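PDB 6WM6: extracellular solute-binding protein, family 5 from Chelativorans sp., which binds EDTA and related aminopolycarboxylates in the periplasm, probably delivering them to an ABC transporter for uptake. Local coordinates for residues Leu78-Val87 with Trp183-Tyr191; Pro110-Ala121 with Gly169-Phe180. All coordinates share one frame; numbering follows the deposited sequence.

Interaction 1: Leu78-Val87 with Trp183-Tyr191; sequences LPIVPSAFMV and WQGLFMFLY
Gln-184 crosses one face of the Phe-85 ring, and its chain can be followed outward from there. CB sits above the ring centre, 3.8 Å from the centroid, a CH-pi contact. CG moves on toward the far rim, 3.6 Å from Phe-85 CZ, and CD comes nearest to CE2. The terminal amide, its plane 17° from the ring's, is stacked but displaced past the CE2 side, with OE1 and NE2 both beyond the rim. The chain is extended beyond CG (chi2 -177°), which keeps it running across the ring. Trp-183 reaches CZ of the same phenylalanine obliquely through CZ3.

A water bridges the two backbones here: it accepts from Phe-85 N and donates to the carbonyls of Gln-184 and Leu-186. This contact belongs to the periplasmic solute-binding fold of family 5, where the approach to the short strand 85-87 runs against the irregular chain ahead of helix 193-196; strand 85-87 itself pairs antiparallel with strand 93-95.

Beyond the water the chains bond directly. Ala-84 N donates to Phe-187 O at 3.0 Å, and Leu-190 N donates to Pro-82 O. Between them Ser-83 OG gives a short 2.6 Å bond to Met-188 O, tilted 24° from the carbonyl plane. Met-188 CG packs 3.4 Å from Phe-85 O, and the bend at chi3 leaves its CE 4.2 Å from Val-87 CG2. Val-81 splits its branches: CG1 packs on Phe-189 CB, lies at the edge of that ring near its plane, and comes 3.4 Å from Leu-190 O, a buried carbonyl with no polar partner in the model; CG2 meets Tyr-191 CE1 obliquely.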
loop_
_atom_site.group_PDB
_atom_site.type_symbol
_atom_site.label_atom_id
_atom_site.label_comp_id
_atom_site.label_asym_id
_atom_site.label_seq_id
_atom_site.Cartn_x
_atom_site.Cartn_y
_atom_site.Cartn_z
ATOM N N LEU A 78 -5.367 8.862 -10.253
ATOM C CA LEU A 78 -4.184 8.637 -11.090
ATOM C C LEU A 78 -4.349 9.132 -12.522
ATOM O O LEU A 78 -3.359 9.646 -13.085
ATOM C CB LEU A 78 -3.736 7.167 -11.051
ATOM C CG LEU A 78 -2.790 6.813 -9.919
ATOM C CD1 LEU A 78 -2.704 5.298 -9.801
ATOM C CD2 LEU A 78 -1.405 7.426 -10.086
ATOM N N PRO A 79 -5.523 9.035 -13.155
ATOM C CA PRO A 79 -5.665 9.536 -14.536
ATOM C C PRO A 79 -5.627 11.038 -14.674
ATOM O O PRO A 79 -5.517 11.511 -15.810
ATOM C CB PRO A 79 -7.026 8.984 -14.978
ATOM C CG PRO A 79 -7.250 7.793 -14.075
ATOM C CD PRO A 79 -6.678 8.234 -12.744
ATOM N N ILE A 80 -5.722 11.798 -13.582
ATOM C CA ILE A 80 -5.742 13.250 -13.652
ATOM C C ILE A 80 -4.541 13.913 -12.992
ATOM O O ILE A 80 -4.278 15.100 -13.252
ATOM C CB ILE A 80 -7.059 13.839 -13.106
ATOM C CG1 ILE A 80 -7.057 13.910 -11.590
ATOM C CG2 ILE A 80 -8.251 13.035 -13.604
ATOM C CD1 ILE A 80 -8.253 14.659 -11.016
ATOM N N VAL A 81 -3.798 13.227 -12.142
ATOM C CA VAL A 81 -2.724 13.830 -11.350
ATOM C C VAL A 81 -1.387 13.439 -11.974
ATOM O O VAL A 81 -1.131 12.238 -12.155
ATOM C CB VAL A 81 -2.806 13.348 -9.896
ATOM C CG1 VAL A 81 -1.577 13.819 -9.118
ATOM C CG2 VAL A 81 -4.059 13.842 -9.231
ATOM N N PRO A 82 -0.516 14.391 -12.306
ATOM C CA PRO A 82 0.802 14.023 -12.843
ATOM C C PRO A 82 1.761 13.656 -11.723
ATOM O O PRO A 82 1.659 14.157 -10.599
ATOM C CB PRO A 82 1.256 15.293 -13.578
ATOM C CG PRO A 82 0.459 16.399 -13.013
ATOM C CD PRO A 82 -0.742 15.849 -12.314
ATOM N N SER A 83 2.694 12.753 -12.045
ATOM C CA SER A 83 3.628 12.176 -11.085
ATOM C C SER A 83 5.045 12.315 -11.623
ATOM O O SER A 83 5.290 12.066 -12.803
ATOM C CB SER A 83 3.357 10.667 -10.861
ATOM O OG SER A 83 2.008 10.433 -10.460
ATOM N N ALA A 84 6.017 12.639 -10.750
ATOM C CA ALA A 84 7.406 12.678 -11.195
ATOM C C ALA A 84 7.910 11.287 -11.564
ATOM O O ALA A 84 8.538 11.113 -12.621
ATOM C CB ALA A 84 8.296 13.327 -10.125
ATOM N N PHE A 85 7.671 10.292 -10.693
ATOM C CA PHE A 85 7.989 8.901 -10.933
ATOM C C PHE A 85 6.756 8.076 -10.635
ATOM O O PHE A 85 5.871 8.499 -9.890
ATOM C CB PHE A 85 9.126 8.391 -10.013
ATOM C CG PHE A 85 10.471 9.019 -10.273
ATOM C CD1 PHE A 85 10.761 10.303 -9.849
ATOM C CD2 PHE A 85 11.453 8.304 -10.938
ATOM C CE1 PHE A 85 12.011 10.884 -10.096
ATOM C CE2 PHE A 85 12.701 8.881 -11.186
ATOM C CZ PHE A 85 12.969 10.173 -10.777
ATOM N N MET A 86 6.691 6.876 -11.222
ATOM C CA MET A 86 5.563 5.971 -11.031
ATOM C C MET A 86 6.057 4.565 -10.769
ATOM O O MET A 86 6.996 4.080 -11.419
ATOM C CB MET A 86 4.672 5.994 -12.258
ATOM C CG MET A 86 3.431 5.112 -12.165
ATOM S SD MET A 86 2.438 5.381 -10.682
ATOM C CE MET A 86 2.304 7.177 -10.676
ATOM N N VAL A 87 5.424 3.912 -9.800
ATOM C CA VAL A 87 5.759 2.529 -9.468
ATOM C C VAL A 87 5.214 1.591 -10.530
ATOM O O VAL A 87 4.033 1.686 -10.906
ATOM C CB VAL A 87 5.207 2.157 -8.087
ATOM C CG1 VAL A 87 5.735 0.778 -7.684
ATOM C CG2 VAL A 87 5.588 3.202 -7.027
ATOM N N TRP A 183 14.407 9.955 -2.644
ATOM C CA TRP A 183 13.999 11.179 -3.321
ATOM C C TRP A 183 13.139 10.918 -4.554
ATOM O O TRP A 183 12.316 11.771 -4.911
ATOM C CB TRP A 183 15.226 12.024 -3.656
ATOM C CG TRP A 183 16.167 11.419 -4.654
ATOM C CD1 TRP A 183 17.274 10.659 -4.387
ATOM C CD2 TRP A 183 16.107 11.555 -6.076
ATOM N NE1 TRP A 183 17.891 10.296 -5.560
ATOM C CE2 TRP A 183 17.196 10.839 -6.610
ATOM C CE3 TRP A 183 15.224 12.194 -6.949
ATOM C CZ2 TRP A 183 17.428 10.753 -7.985
ATOM C CZ3 TRP A 183 15.463 12.105 -8.309
ATOM C CH2 TRP A 183 16.550 11.402 -8.802
ATOM N N GLN A 184 13.288 9.764 -5.220
ATOM C CA GLN A 184 12.429 9.463 -6.359
ATOM C C GLN A 184 10.983 9.191 -5.960
ATOM O O GLN A 184 10.112 9.141 -6.837
ATOM C CB GLN A 184 13.000 8.296 -7.161
ATOM C CG GLN A 184 14.342 8.632 -7.823
ATOM C CD GLN A 184 14.899 7.517 -8.684
ATOM O OE1 GLN A 184 14.384 6.414 -8.715
ATOM N NE2 GLN A 184 15.943 7.832 -9.438
ATOM N N GLY A 185 10.708 9.036 -4.678
ATOM C CA GLY A 185 9.346 8.942 -4.168
ATOM C C GLY A 185 8.662 10.263 -3.951
ATOM O O GLY A 185 7.457 10.278 -3.655
ATOM N N LEU A 186 9.388 11.370 -4.096
ATOM C CA LEU A 186 8.850 12.705 -3.854
ATOM C C LEU A 186 8.163 13.267 -5.095
ATOM O O LEU A 186 8.447 12.879 -6.219
ATOM C CB LEU A 186 9.986 13.645 -3.433
ATOM C CG LEU A 186 10.766 13.166 -2.206
ATOM C CD1 LEU A 186 11.902 14.133 -1.881
ATOM C CD2 LEU A 186 9.859 13.015 -0.994
ATOM N N PHE A 187 7.207 14.170 -4.884
ATOM C CA PHE A 187 6.471 14.768 -5.993
ATOM C C PHE A 187 5.771 13.709 -6.844
ATOM O O PHE A 187 5.670 13.839 -8.066
ATOM C CB PHE A 187 7.378 15.672 -6.838
ATOM C CG PHE A 187 8.129 16.670 -6.023
ATOM C CD1 PHE A 187 7.490 17.773 -5.493
ATOM C CD2 PHE A 187 9.454 16.493 -5.768
ATOM C CE1 PHE A 187 8.177 18.700 -4.727
ATOM C CE2 PHE A 187 10.158 17.416 -5.002
ATOM C CZ PHE A 187 9.502 18.505 -4.473
ATOM N N MET A 188 5.248 12.659 -6.204
ATOM C CA MET A 188 4.533 11.625 -6.933
ATOM C C MET A 188 3.118 12.056 -7.278
ATOM O O MET A 188 2.460 11.396 -8.098
ATOM C CB MET A 188 4.531 10.301 -6.172
ATOM C CG MET A 188 4.063 9.125 -7.031
ATOM S SD MET A 188 4.327 7.495 -6.315
ATOM C CE MET A 188 6.097 7.371 -6.411
ATOM N N PHE A 189 2.617 13.115 -6.647
ATOM C CA PHE A 189 1.276 13.616 -6.899
ATOM C C PHE A 189 1.362 15.131 -6.905
ATOM O O PHE A 189 1.619 15.739 -5.859
ATOM C CB PHE A 189 0.297 13.141 -5.829
ATOM C CG PHE A 189 0.273 11.645 -5.666
ATOM C CD1 PHE A 189 -0.462 10.855 -6.513
ATOM C CD2 PHE A 189 1.015 11.064 -4.659
ATOM C CE1 PHE A 189 -0.446 9.461 -6.361
ATOM C CE2 PHE A 189 1.025 9.669 -4.503
ATOM C CZ PHE A 189 0.291 8.894 -5.359
ATOM N N LEU A 190 1.178 15.750 -8.064
ATOM C CA LEU A 190 1.236 17.196 -8.207
ATOM C C LEU A 190 -0.157 17.760 -8.466
ATOM O O LEU A 190 -0.956 17.158 -9.186
ATOM C CB LEU A 190 2.172 17.589 -9.360
ATOM C CG LEU A 190 3.643 17.269 -9.130
ATOM C CD1 LEU A 190 4.438 17.484 -10.399
ATOM C CD2 LEU A 190 4.188 18.142 -8.010
ATOM N N TYR A 191 -0.427 18.933 -7.890
ATOM C CA TYR A 191 -1.709 19.618 -7.948
ATOM C C TYR A 191 -1.523 21.003 -8.550
ATOM O O TYR A 191 -0.443 21.602 -8.455
ATOM C CB TYR A 191 -2.341 19.674 -6.547
ATOM C CG TYR A 191 -2.609 18.273 -6.047
ATOM C CD1 TYR A 191 -3.796 17.621 -6.369
ATOM C CD2 TYR A 191 -1.658 17.559 -5.328
ATOM C CE1 TYR A 191 -4.044 16.329 -5.970
ATOM C CE2 TYR A 191 -1.901 16.246 -4.916
ATOM C CZ TYR A 191 -3.099 15.646 -5.244
ATOM O OH TYR A 191 -3.349 14.321 -4.870
HETATM O O HOH W 1 7.655 10.562 -7.624
#

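Interaction 2: Pro110-Ala121 with Gly169-Phe180; sequences PQTVVYRIREDA and GKVVTATFSEPF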
loop_
_atom_site.group_PDB
_atom_site.type_symbol
_atom_site.label_atom_id
_atom_site.label_comp_id
_atom_site.label_asym_id
_atom_site.label_seq_id
_atom_site.Cartn_x
_atom_site.Cartn_y
_atom_site.Cartn_z
ATOM N N PRO A 110 25.723 19.825 -0.639
ATOM C CA PRO A 110 24.620 19.025 -0.091
ATOM C C PRO A 110 23.839 18.278 -1.163
ATOM O O PRO A 110 23.984 18.573 -2.362
ATOM C CB PRO A 110 23.706 20.085 0.531
ATOM C CG PRO A 110 23.895 21.267 -0.358
ATOM C CD PRO A 110 25.359 21.250 -0.748
ATOM N N GLN A 111 23.024 17.319 -0.742
ATOM C CA GLN A 111 22.217 16.579 -1.697
ATOM C C GLN A 111 21.312 17.531 -2.479
ATOM O O GLN A 111 20.570 18.336 -1.900
ATOM C CB GLN A 111 21.374 15.510 -0.997
ATOM C CG GLN A 111 20.463 14.743 -1.916
ATOM C CD GLN A 111 19.835 13.525 -1.274
ATOM O OE1 GLN A 111 20.469 12.833 -0.470
ATOM N NE2 GLN A 111 18.600 13.243 -1.628
ATOM N N THR A 112 21.381 17.445 -3.803
ATOM C CA THR A 112 20.682 18.349 -4.701
ATOM C C THR A 112 20.083 17.520 -5.820
ATOM O O THR A 112 20.772 16.667 -6.396
ATOM C CB THR A 112 21.662 19.379 -5.292
ATOM O OG1 THR A 112 22.336 20.101 -4.250
ATOM C CG2 THR A 112 20.904 20.370 -6.151
ATOM N N VAL A 113 18.811 17.757 -6.106
ATOM C CA VAL A 113 18.101 17.109 -7.201
ATOM C C VAL A 113 17.576 18.196 -8.125
ATOM O O VAL A 113 16.989 19.182 -7.658
ATOM C CB VAL A 113 16.947 16.226 -6.698
ATOM C CG1 VAL A 113 16.119 15.696 -7.883
ATOM C CG2 VAL A 113 17.464 15.086 -5.849
ATOM N N VAL A 114 17.785 18.026 -9.430
ATOM C CA VAL A 114 17.291 18.954 -10.447
ATOM C C VAL A 114 16.279 18.231 -11.315
ATOM O O VAL A 114 16.568 17.142 -11.847
ATOM C CB VAL A 114 18.430 19.533 -11.310
ATOM C CG1 VAL A 114 17.859 20.398 -12.431
ATOM C CG2 VAL A 114 19.364 20.341 -10.443
ATOM N N TYR A 115 15.099 18.826 -11.452
ATOM C CA TYR A 115 14.043 18.347 -12.332
ATOM C C TYR A 115 13.961 19.297 -13.519
ATOM O O TYR A 115 13.901 20.519 -13.340
ATOM C CB TYR A 115 12.680 18.321 -11.633
ATOM C CG TYR A 115 12.591 17.481 -10.378
ATOM C CD1 TYR A 115 12.905 18.023 -9.144
ATOM C CD2 TYR A 115 12.192 16.143 -10.419
ATOM C CE1 TYR A 115 12.820 17.269 -7.986
ATOM C CE2 TYR A 115 12.121 15.379 -9.274
ATOM C CZ TYR A 115 12.435 15.941 -8.061
ATOM O OH TYR A 115 12.384 15.197 -6.895
ATOM N N ARG A 116 13.947 18.762 -14.725
ATOM C CA ARG A 116 13.696 19.544 -15.934
ATOM C C ARG A 116 12.356 19.076 -16.484
ATOM O O ARG A 116 12.225 17.924 -16.927
ATOM C CB ARG A 116 14.839 19.404 -16.933
ATOM C CG ARG A 116 16.116 20.065 -16.398
ATOM C CD ARG A 116 17.340 19.930 -17.303
ATOM N NE ARG A 116 18.538 20.416 -16.611
ATOM C CZ ARG A 116 18.932 21.687 -16.576
ATOM N NH1 ARG A 116 18.243 22.625 -17.211
ATOM N NH2 ARG A 116 20.028 22.021 -15.909
ATOM N N ILE A 117 11.349 19.947 -16.386
ATOM C CA ILE A 117 9.990 19.663 -16.823
ATOM C C ILE A 117 9.906 19.881 -18.320
ATOM O O ILE A 117 10.441 20.868 -18.853
ATOM C CB ILE A 117 9.021 20.598 -16.079
ATOM C CG1 ILE A 117 9.161 20.431 -14.569
ATOM C CG2 ILE A 117 7.584 20.350 -16.544
ATOM C CD1 ILE A 117 8.428 21.536 -13.800
ATOM N N ARG A 118 9.206 18.979 -19.029
ATOM C CA ARG A 118 9.019 19.184 -20.464
ATOM C C ARG A 118 8.299 20.495 -20.737
ATOM O O ARG A 118 7.334 20.848 -20.055
ATOM C CB ARG A 118 8.215 18.035 -21.073
ATOM C CG ARG A 118 9.025 16.757 -21.214
ATOM C CD ARG A 118 8.271 15.698 -22.004
ATOM N NE ARG A 118 7.911 16.134 -23.352
ATOM C CZ ARG A 118 6.663 16.180 -23.831
ATOM N NH1 ARG A 118 5.617 15.808 -23.090
ATOM N NH2 ARG A 118 6.458 16.592 -25.077
ATOM N N GLU A 119 8.743 21.191 -21.782
ATOM C CA GLU A 119 8.105 22.449 -22.148
ATOM C C GLU A 119 6.619 22.255 -22.412
ATOM O O GLU A 119 5.803 23.087 -21.997
ATOM C CB GLU A 119 8.826 23.059 -23.352
ATOM C CG GLU A 119 10.197 23.616 -22.985
ATOM C CD GLU A 119 10.896 24.292 -24.144
ATOM O OE1 GLU A 119 12.110 24.567 -24.024
ATOM O OE2 GLU A 119 10.234 24.551 -25.170
ATOM N N ASP A 120 6.244 21.146 -23.052
ATOM C CA ASP A 120 4.854 20.908 -23.434
ATOM C C ASP A 120 3.976 20.375 -22.309
ATOM O O ASP A 120 2.766 20.218 -22.515
ATOM C CB ASP A 120 4.788 19.959 -24.619
ATOM C CG ASP A 120 5.352 20.553 -25.891
ATOM O OD1 ASP A 120 5.482 21.795 -25.961
ATOM O OD2 ASP A 120 5.658 19.780 -26.825
ATOM N N ALA A 121 4.507 20.125 -21.121
ATOM C CA ALA A 121 3.665 19.694 -20.008
ATOM C C ALA A 121 2.816 20.876 -19.520
ATOM O O ALA A 121 3.343 21.909 -19.081
ATOM C CB ALA A 121 4.507 19.143 -18.871
ATOM N N GLY A 169 10.456 28.568 -15.335
ATOM C CA GLY A 169 9.588 27.709 -14.566
ATOM C C GLY A 169 9.789 26.231 -14.813
ATOM O O GLY A 169 9.129 25.418 -14.151
ATOM N N LYS A 170 10.673 25.854 -15.734
ATOM C CA LYS A 170 10.796 24.447 -16.115
ATOM C C LYS A 170 11.994 23.739 -15.508
ATOM O O LYS A 170 12.105 22.523 -15.682
ATOM C CB LYS A 170 10.803 24.301 -17.636
ATOM C CG LYS A 170 9.483 24.746 -18.306
ATOM C CD LYS A 170 8.350 23.747 -18.047
ATOM C CE LYS A 170 7.041 24.135 -18.753
ATOM N NZ LYS A 170 6.043 23.029 -18.692
ATOM N N VAL A 171 12.858 24.428 -14.768
ATOM C CA VAL A 171 13.994 23.813 -14.094
ATOM C C VAL A 171 13.831 24.038 -12.597
ATOM O O VAL A 171 13.832 25.188 -12.130
ATOM C CB VAL A 171 15.335 24.363 -14.589
ATOM C CG1 VAL A 171 16.488 23.607 -13.936
ATOM C CG2 VAL A 171 15.442 24.264 -16.097
ATOM N N VAL A 172 13.689 22.953 -11.843
ATOM C CA VAL A 172 13.386 22.981 -10.415
ATOM C C VAL A 172 14.551 22.343 -9.679
ATOM O O VAL A 172 14.937 21.213 -9.988
ATOM C CB VAL A 172 12.080 22.220 -10.113
ATOM C CG1 VAL A 172 11.774 22.253 -8.625
ATOM C CG2 VAL A 172 10.942 22.788 -10.920
ATOM N N THR A 173 15.104 23.053 -8.701
ATOM C CA THR A 173 16.254 22.585 -7.930
ATOM C C THR A 173 15.864 22.410 -6.469
ATOM O O THR A 173 15.471 23.381 -5.806
ATOM C CB THR A 173 17.422 23.565 -8.064
ATOM O OG1 THR A 173 17.787 23.703 -9.446
ATOM C CG2 THR A 173 18.645 23.086 -7.288
ATOM N N ALA A 174 15.967 21.170 -5.983
ATOM C CA ALA A 174 15.695 20.817 -4.592
ATOM C C ALA A 174 17.013 20.616 -3.860
ATOM O O ALA A 174 17.831 19.783 -4.271
ATOM C CB ALA A 174 14.884 19.525 -4.516
ATOM N N THR A 175 17.214 21.363 -2.786
ATOM C CA THR A 175 18.394 21.213 -1.940
ATOM C C THR A 175 17.969 20.632 -0.591
ATOM O O THR A 175 17.059 21.168 0.049
ATOM C CB THR A 175 19.106 22.553 -1.742
ATOM O OG1 THR A 175 19.445 23.116 -3.017
ATOM C CG2 THR A 175 20.398 22.351 -0.936
ATOM N N PHE A 176 18.612 19.540 -0.185
ATOM C CA PHE A 176 18.258 18.797 1.014
ATOM C C PHE A 176 19.120 19.215 2.199
ATOM O O PHE A 176 20.307 19.516 2.054
ATOM C CB PHE A 176 18.448 17.288 0.764
ATOM C CG PHE A 176 17.443 16.681 -0.191
ATOM C CD1 PHE A 176 17.487 16.964 -1.547
ATOM C CD2 PHE A 176 16.476 15.813 0.280
ATOM C CE1 PHE A 176 16.564 16.381 -2.423
ATOM C CE2 PHE A 176 15.566 15.225 -0.590
ATOM C CZ PHE A 176 15.599 15.517 -1.920
ATOM N N SER A 177 18.517 19.206 3.382
ATOM C CA SER A 177 19.273 19.506 4.602
ATOM C C SER A 177 20.112 18.335 5.094
ATOM O O SER A 177 21.047 18.542 5.892
ATOM C CB SER A 177 18.311 19.951 5.709
ATOM O OG SER A 177 17.318 18.964 5.949
ATOM N N GLU A 178 19.796 17.124 4.664
ATOM C CA GLU A 178 20.565 15.935 4.997
ATOM C C GLU A 178 20.272 14.873 3.952
ATOM O O GLU A 178 19.284 14.988 3.221
ATOM C CB GLU A 178 20.220 15.425 6.402
ATOM C CG GLU A 178 18.775 15.028 6.579
ATOM C CD GLU A 178 18.468 14.609 8.004
ATOM O OE1 GLU A 178 18.725 13.434 8.350
ATOM O OE2 GLU A 178 17.986 15.459 8.782
ATOM N N PRO A 179 21.111 13.843 3.858
ATOM C CA PRO A 179 20.928 12.842 2.796
ATOM C C PRO A 179 19.598 12.112 2.931
ATOM O O PRO A 179 19.116 11.835 4.028
ATOM C CB PRO A 179 22.095 11.878 2.998
ATOM C CG PRO A 179 23.114 12.647 3.789
ATOM C CD PRO A 179 22.333 13.594 4.651
ATOM N N PHE A 180 19.023 11.752 1.788
ATOM C CA PHE A 180 17.749 11.028 1.779
ATOM C C PHE A 180 17.695 10.113 0.567
ATOM O O PHE A 180 17.672 10.567 -0.589
ATOM C CB PHE A 180 16.564 11.988 1.811
ATOM C CG PHE A 180 15.224 11.301 1.883
ATOM C CD1 PHE A 180 14.883 10.560 2.986
ATOM C CD2 PHE A 180 14.333 11.380 0.848
ATOM C CE1 PHE A 180 13.665 9.909 3.049
ATOM C CE2 PHE A 180 13.115 10.731 0.892
ATOM C CZ PHE A 180 12.776 10.009 1.996
HETATM O O HOH W 2 22.359 16.929 2.230
HETATM O O HOH W 3 21.938 22.834 -3.872
#
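Gln-111 sets its NE2 over the centre of one face of the Phe-176 ring, the amide plane tilted 41° from the ring, where strand 111-117 pairs antiparallel with strand 171-176. These are the two inner strands of a four-stranded antiparallel sheet, flanked by 100-108 and 160-165. Gln-111 CG stands anti to the backbone N (chi1 177°) and the chain runs out extended, carrying the amide across the ring face to the backbone of Phe-180. There OE1 accepts from Phe-180 N at 2.9 Å and NE2 donates to Phe-180 O at 3.0 Å, the latter in the amide plane; the two hydrogen bonds together fix the amide's rotation.

Val-113 with Ala-174 and Tyr-115 with Val-172 are hydrogen-bonded pairs, each closed by two N-H...O bonds. Their side chains lie on the buried face, where Val-113 CG2 meets Phe-176 CE1 obliquely and Val-113 CG1 rests over the rim of the Tyr-115 ring. Helix 131-141 packs on this side through Phe-134.

On the other face Val-114 lies alongside Thr-173, pointing the same way, and its CG1 crosses to Val-171 CG1. A water joins Thr-112 OG1 to Thr-175 OG1.

At the far end Lys-170 crosses Ile-117 at about a right angle, its CD 3.8 Å from Ile-117 CG2. The chain bends at chi2 (-72°) and delivers NZ into the type I beta turn 118-121; NZ is also hydrogen-bonded to Ile-129 O. Lys-170 NZ donates to Arg-118 O at 2.9 Å from one face of the carbonyl plane, while Ala-121 N donates from the opposite face.

How the interactions relate
From the N terminus, after strand 49-54 and helix 71-77, the chain passes through 78-87, then strands 100-108 and 111-117, helix 131-141 and strands 160-165 and 171-176, before returning through 183-191. Interaction 2 closes the inner loop, 110-121 to 169-180, and is nested within the larger loop closed by interaction 1; the two do not cross. Their centres lie about 14 Å apart, and they touch. Phe-187 CD2 packs 3.4 Å from Tyr-115 OH, Trp-183 CZ3 meets Val-113 CG1, and Leu-186 CD1 reaches Phe-176 CZ. The chain around 183-191 therefore lies between the four-stranded sheet of interaction 2 and the segment leading into strand 85-87.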